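Local coordinates for citrate lyase (Yersinia pestis, PDB 3QLL), which probably acts as a magnesium-dependent lyase resembling the beta subunit of citrate lyase, folded as a closed barrel of parallel strands ringed by helices, at residues 138-141 / 142-145; 71-74 / 75-79. All coordinates share one frame; numbering follows the deposited sequence.

Contact 1 (138-141 / 142-145)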
ATOM      1  N   THR A 138      19.168  -2.334   5.338  1.00 48.61           N
ATOM      2  CA  THR A 138      19.126  -0.880   5.405  1.00 47.75           C
ATOM      3  C   THR A 138      17.773  -0.459   5.985  1.00 42.46           C
ATOM      4  O   THR A 138      16.717  -0.899   5.492  1.00 43.33           O
ATOM      5  CB  THR A 138      19.311  -0.273   4.027  1.00 48.57           C
ATOM      6  OG1 THR A 138      20.604  -0.636   3.559  1.00 46.56           O
ATOM      7  CG2 THR A 138      19.217   1.256   4.089  1.00 41.65           C
ATOM      8  N   GLU A 139      17.825   0.253   7.120  1.00 42.10           N
ATOM      9  CA  GLU A 139      16.599   0.505   7.890  1.00 46.17           C
ATOM     10  C   GLU A 139      16.350   1.977   8.169  1.00 40.65           C
ATOM     11  O   GLU A 139      15.347   2.354   8.779  1.00 50.99           O
ATOM     12  CB  GLU A 139      16.607  -0.294   9.178  1.00 45.85           C
ATOM     13  CG  GLU A 139      16.272  -1.780   8.906  1.00 53.44           C
ATOM     14  CD  GLU A 139      16.102  -2.591  10.179  1.00 52.55           C
ATOM     15  OE1 GLU A 139      16.748  -2.282  11.200  1.00 65.91           O
ATOM     16  OE2 GLU A 139      15.283  -3.504  10.183  1.00 56.34           O
ATOM     17  N   SER A 140      17.232   2.832   7.674  1.00 38.03           N
ATOM     18  CA  SER A 140      17.094   4.259   7.930  1.00 48.31           C
ATOM     19  C   SER A 140      17.980   4.993   6.982  1.00 42.03           C
ATOM     20  O   SER A 140      18.831   4.401   6.340  1.00 40.48           O
ATOM     21  CB  SER A 140      17.515   4.611   9.374  1.00 50.66           C
ATOM     22  OG  SER A 140      18.938   4.729   9.407  1.00 52.05           O
ATOM     23  N   ALA A 141      17.747   6.295   6.902  1.00 38.25           N
ATOM     24  CA  ALA A 141      18.559   7.148   6.063  1.00 53.43           C
ATOM     25  C   ALA A 141      19.993   7.261   6.630  1.00 55.50           C
ATOM     26  O   ALA A 141      20.987   7.325   5.890  1.00 52.51           O
ATOM     27  CB  ALA A 141      17.886   8.569   5.956  1.00 36.07           C
ATOM     28  N   ALA A 142      20.079   7.200   7.954  1.00 48.42           N
ATOM     29  CA  ALA A 142      21.354   7.281   8.657  1.00 52.14           C
ATOM     30  C   ALA A 142      22.230   6.073   8.302  1.00 52.36           C
ATOM     31  O   ALA A 142      23.448   6.195   8.237  1.00 51.00           O
ATOM     32  CB  ALA A 142      21.148   7.406  10.181  1.00 41.16           C
ATOM     33  N   HIS A 143      21.614   4.921   8.022  1.00 46.16           N
ATOM     34  CA  HIS A 143      22.432   3.744   7.611  1.00 46.59           C
ATOM     35  C   HIS A 143      23.310   4.076   6.437  1.00 47.16           C
ATOM     36  O   HIS A 143      24.515   3.814   6.439  1.00 53.55           O
ATOM     37  CB  HIS A 143      21.556   2.591   7.187  1.00 51.48           C
ATOM     38  CG  HIS A 143      21.098   1.717   8.303  1.00 44.12           C
ATOM     39  ND1 HIS A 143      20.158   2.125   9.221  1.00 53.06           N
ATOM     40  CD2 HIS A 143      21.438   0.459   8.647  1.00 36.64           C
ATOM     41  CE1 HIS A 143      19.932   1.150  10.080  1.00 44.23           C
ATOM     42  NE2 HIS A 143      20.698   0.131   9.755  1.00 48.51           N
ATOM     43  N   LEU A 144      22.682   4.703   5.453  1.00 45.97           N
ATOM     44  CA  LEU A 144      23.361   5.060   4.222  1.00 46.13           C
ATOM     45  C   LEU A 144      24.291   6.264   4.445  1.00 43.23           C
ATOM     46  O   LEU A 144      25.360   6.346   3.859  1.00 51.55           O
ATOM     47  CB  LEU A 144      22.350   5.342   3.109  1.00 41.54           C
ATOM     48  CG  LEU A 144      21.513   4.134   2.724  1.00 36.83           C
ATOM     49  CD1 LEU A 144      20.620   4.519   1.555  1.00 36.30           C
ATOM     50  CD2 LEU A 144      22.467   2.978   2.347  1.00 34.33           C
ATOM     51  N   GLN A 145      23.882   7.201   5.286  1.00 37.05           N
ATOM     52  CA  GLN A 145      24.721   8.397   5.469  1.00 48.13           C
ATOM     53  C   GLN A 145      26.022   8.114   6.199  1.00 50.34           C
ATOM     54  O   GLN A 145      27.062   8.661   5.854  1.00 60.23           O
ATOM     55  CB  GLN A 145      23.941   9.505   6.190  1.00 39.87           C
ATOM     56  CG  GLN A 145      22.823   9.959   5.302  1.00 42.96           C
ATOM     57  CD  GLN A 145      21.662  10.656   6.023  1.00 50.64           C
ATOM     58  OE1 GLN A 145      21.539  10.631   7.251  1.00 54.73           O
ATOM     59  NE2 GLN A 145      20.772  11.249   5.232  1.00 44.90           N
TER
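Ala142 places its CB 3.6 Å from Ser140 OG at the N-terminal start of helix 141-150, where the His143 side chain folds back on the preceding loop. His143 carries most of the contact. With CG anti to its carbonyl carbon (chi1 -86°), the imidazole brings ND1 to Ser140 OG at the ring edge, in plane, in a 2.9 Å hydrogen bond whose donor may be either atom. One face of the same ring lies over the Glu139 backbone, whose N lies over the middle of the ring, 3.6 Å above its plane, while Glu139 CB packs against His143 CE1. A weak bond from His143 N to Ser140 O adds to this. Leu144 turns to the buried side, its CG 3.9 Å from Thr138 CG2; the two side chains cross at about a right angle, and both also touch Ile176 of helix 173-177. Gln145 N closes the first helical turn on Ala141 O at 3.0 Å, in the carbonyl plane, with a weaker bond from Leu144 N to the same oxygen. The Gln145 side chain runs on past that carbonyl, and its NE2 bonds to Ala179 O. The Ser140 bond and the Glu139 backbone together limit rotation of the His143 ring; Glu139 OE1, 4.8 Å from His143 NE2, could favour a protonated imidazole, although Glu139 OE2 bonds to Ser166.

Contact 2 (71-74 / 75-79); sequences IIDL and EDSVS
An Asx turn at the end of barrel strand 69-73 leads straight into a type I beta turn, Glu75 to Val78, and Asp73 ties the two together. Its CG lies anti to the backbone N (chi1 -172°), which sends the carboxylate forward over the loop. OD1 accepts Glu75 N at 3.1 Å, a fairly straight bond (161°) that arrives far above the carboxylate plane. The other oxygen, OD2, takes the hydroxyl of Ser77, OG to OD2 2.8 Å, again from above the plane. Val78 N to Glu75 O, 2.8 Å, closes the beta turn and brings the Val78 side chain back to the strand end: CG2 comes within 3.2 Å of Asp73 O, and CB rests against Leu74 O. Leu74 and Val78 both pack on Ala86 of helix 83-91, whose Lys83 bonds to the carbonyls of Leu74, Glu75 and Val78. Arg107, a predicted substrate ligand, forms a salt bridge with Asp73 OD1 and a long, weak ion pair with Glu75 OE1, and would offset these like charges, 4.8 Å apart. An Asx turn running into a beta turn at a strand's C-terminal end, with the Asp76 side chain about 4 Å from that of Asp192, a predicted magnesium ligand, fits the active-site rim of a beta/alpha barrel.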
ATOM      1  N   ILE A  71      28.186  -9.358  -7.511  1.00 55.78           N
ATOM      2  CA  ILE A  71      28.235  -8.983  -6.112  1.00 60.81           C
ATOM      3  C   ILE A  71      29.001  -9.996  -5.261  1.00 66.77           C
ATOM      4  O   ILE A  71      28.499 -11.088  -4.955  1.00 66.96           O
ATOM      5  CB  ILE A  71      26.845  -8.826  -5.523  1.00 61.17           C
ATOM      6  CG1 ILE A  71      25.957  -8.010  -6.463  1.00 61.91           C
ATOM      7  CG2 ILE A  71      26.931  -8.193  -4.134  1.00 61.99           C
ATOM      8  CD1 ILE A  71      24.548  -7.864  -5.927  1.00 64.34           C
ATOM      9  N   ILE A  72      30.198  -9.607  -4.841  1.00 58.17           N
ATOM     10  CA  ILE A  72      30.916 -10.428  -3.902  1.00 60.31           C
ATOM     11  C   ILE A  72      30.246 -10.342  -2.556  1.00 57.79           C
ATOM     12  O   ILE A  72      30.098  -9.244  -1.996  1.00 52.76           O
ATOM     13  CB  ILE A  72      32.381  -9.973  -3.783  1.00 66.50           C
ATOM     14  CG1 ILE A  72      33.036  -9.867  -5.154  1.00 62.55           C
ATOM     15  CG2 ILE A  72      33.156 -10.887  -2.820  1.00 69.96           C
ATOM     16  CD1 ILE A  72      34.356  -9.183  -5.101  1.00 67.25           C
ATOM     17  N   ASP A  73      29.857 -11.496  -2.034  1.00 62.53           N
ATOM     18  CA  ASP A  73      29.007 -11.525  -0.860  1.00 65.04           C
ATOM     19  C   ASP A  73      29.766 -11.985   0.371  1.00 61.85           C
ATOM     20  O   ASP A  73      30.284 -13.095   0.402  1.00 61.58           O
ATOM     21  CB  ASP A  73      27.775 -12.406  -1.122  1.00 59.33           C
ATOM     22  CG  ASP A  73      26.753 -12.333  -0.006  1.00 58.71           C
ATOM     23  OD1 ASP A  73      26.617 -11.262   0.649  1.00 53.97           O
ATOM     24  OD2 ASP A  73      26.004 -13.320   0.127  1.00 61.70           O
ATOM     25  N   LEU A  74      29.733 -11.153   1.412  1.00 59.37           N
ATOM     26  CA  LEU A  74      30.312 -11.493   2.704  1.00 58.63           C
ATOM     27  C   LEU A  74      29.267 -11.948   3.709  1.00 60.68           C
ATOM     28  O   LEU A  74      29.613 -12.315   4.826  1.00 64.05           O
ATOM     29  CB  LEU A  74      31.073 -10.307   3.279  1.00 55.02           C
ATOM     30  CG  LEU A  74      32.277  -9.800   2.488  1.00 61.83           C
ATOM     31  CD1 LEU A  74      32.825  -8.542   3.159  1.00 57.14           C
ATOM     32  CD2 LEU A  74      33.354 -10.916   2.299  1.00 59.12           C
ATOM     33  N   GLU A  75      27.990 -11.888   3.342  1.00 68.13           N
ATOM     34  CA  GLU A  75      26.933 -12.077   4.333  1.00 77.21           C
ATOM     35  C   GLU A  75      26.369 -13.501   4.348  1.00 79.51           C
ATOM     36  O   GLU A  75      27.060 -14.439   4.714  1.00 84.18           O
ATOM     37  CB  GLU A  75      25.790 -11.085   4.161  1.00 78.80           C
ATOM     38  CG  GLU A  75      24.951 -10.974   5.421  1.00 78.50           C
ATOM     39  CD  GLU A  75      23.694 -10.198   5.180  1.00 80.08           C
ATOM     40  OE1 GLU A  75      23.444  -9.921   3.995  1.00 80.06           O
ATOM     41  OE2 GLU A  75      22.979  -9.842   6.152  1.00 84.36           O
ATOM     42  N   ASP A  76      25.120 -13.650   3.899  1.00 83.66           N
ATOM     43  CA  ASP A  76      24.301 -14.827   4.229  1.00 98.95           C
ATOM     44  C   ASP A  76      24.768 -16.103   3.557  1.00 91.98           C
ATOM     45  O   ASP A  76      24.466 -17.195   4.022  1.00100.05           O
ATOM     46  CB  ASP A  76      22.805 -14.574   3.961  1.00109.13           C
ATOM     47  CG  ASP A  76      22.079 -13.967   5.172  1.00120.00           C
ATOM     48  OD1 ASP A  76      22.579 -14.123   6.308  1.00127.72           O
ATOM     49  OD2 ASP A  76      21.018 -13.321   4.993  1.00117.26           O
ATOM     50  N   SER A  77      25.542 -15.963   2.492  1.00 83.17           N
ATOM     51  CA  SER A  77      26.118 -17.129   1.835  1.00 92.17           C
ATOM     52  C   SER A  77      27.394 -17.600   2.556  1.00 92.11           C
ATOM     53  O   SER A  77      27.772 -18.766   2.473  1.00106.91           O
ATOM     54  CB  SER A  77      26.407 -16.794   0.371  1.00 96.36           C
ATOM     55  OG  SER A  77      27.331 -15.727   0.259  1.00 96.69           O
ATOM     56  N   VAL A  78      28.037 -16.688   3.274  1.00 80.27           N
ATOM     57  CA  VAL A  78      29.244 -16.988   4.037  1.00 79.43           C
ATOM     58  C   VAL A  78      28.891 -17.373   5.475  1.00 82.37           C
ATOM     59  O   VAL A  78      28.175 -16.643   6.160  1.00 84.43           O
ATOM     60  CB  VAL A  78      30.209 -15.788   4.059  1.00 84.18           C
ATOM     61  CG1 VAL A  78      31.486 -16.170   4.778  1.00 68.88           C
ATOM     62  CG2 VAL A  78      30.530 -15.347   2.655  1.00 75.77           C
ATOM     63  N   SER A  79      29.389 -18.515   5.933  1.00 91.43           N
ATOM     64  CA  SER A  79      29.201 -18.935   7.321  1.00 94.60           C
ATOM     65  C   SER A  79      29.880 -17.954   8.264  1.00 92.98           C
ATOM     66  O   SER A  79      30.775 -17.222   7.856  1.00 95.62           O
ATOM     67  CB  SER A  79      29.785 -20.328   7.538  1.00 92.44           C
ATOM     68  OG  SER A  79      31.186 -20.222   7.680  1.00 90.95           O
TER

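In the fold
Both contacts belong to one parallel eight-stranded barrel and lie at the C-terminal ends of its strands, where beta/alpha barrels carry their active sites. Contact 2 comes first along the chain and spans the end of strand 69-73 and the loop toward helix 83-91; contact 1 spans the loop after strand 132-135 and the first turn of helix 141-150. Strand 104-107, which ends in Arg107, separates their two strands. Their centres are 20 Å apart and their nearest atoms about 8 Å, without touching. Contact 2 sits beside the predicted ligands Arg107 and Asp192; the Thr138 side chain of contact 1 is about 7 Å from that of Glu165, a predicted magnesium and substrate ligand, consistent with a shared site.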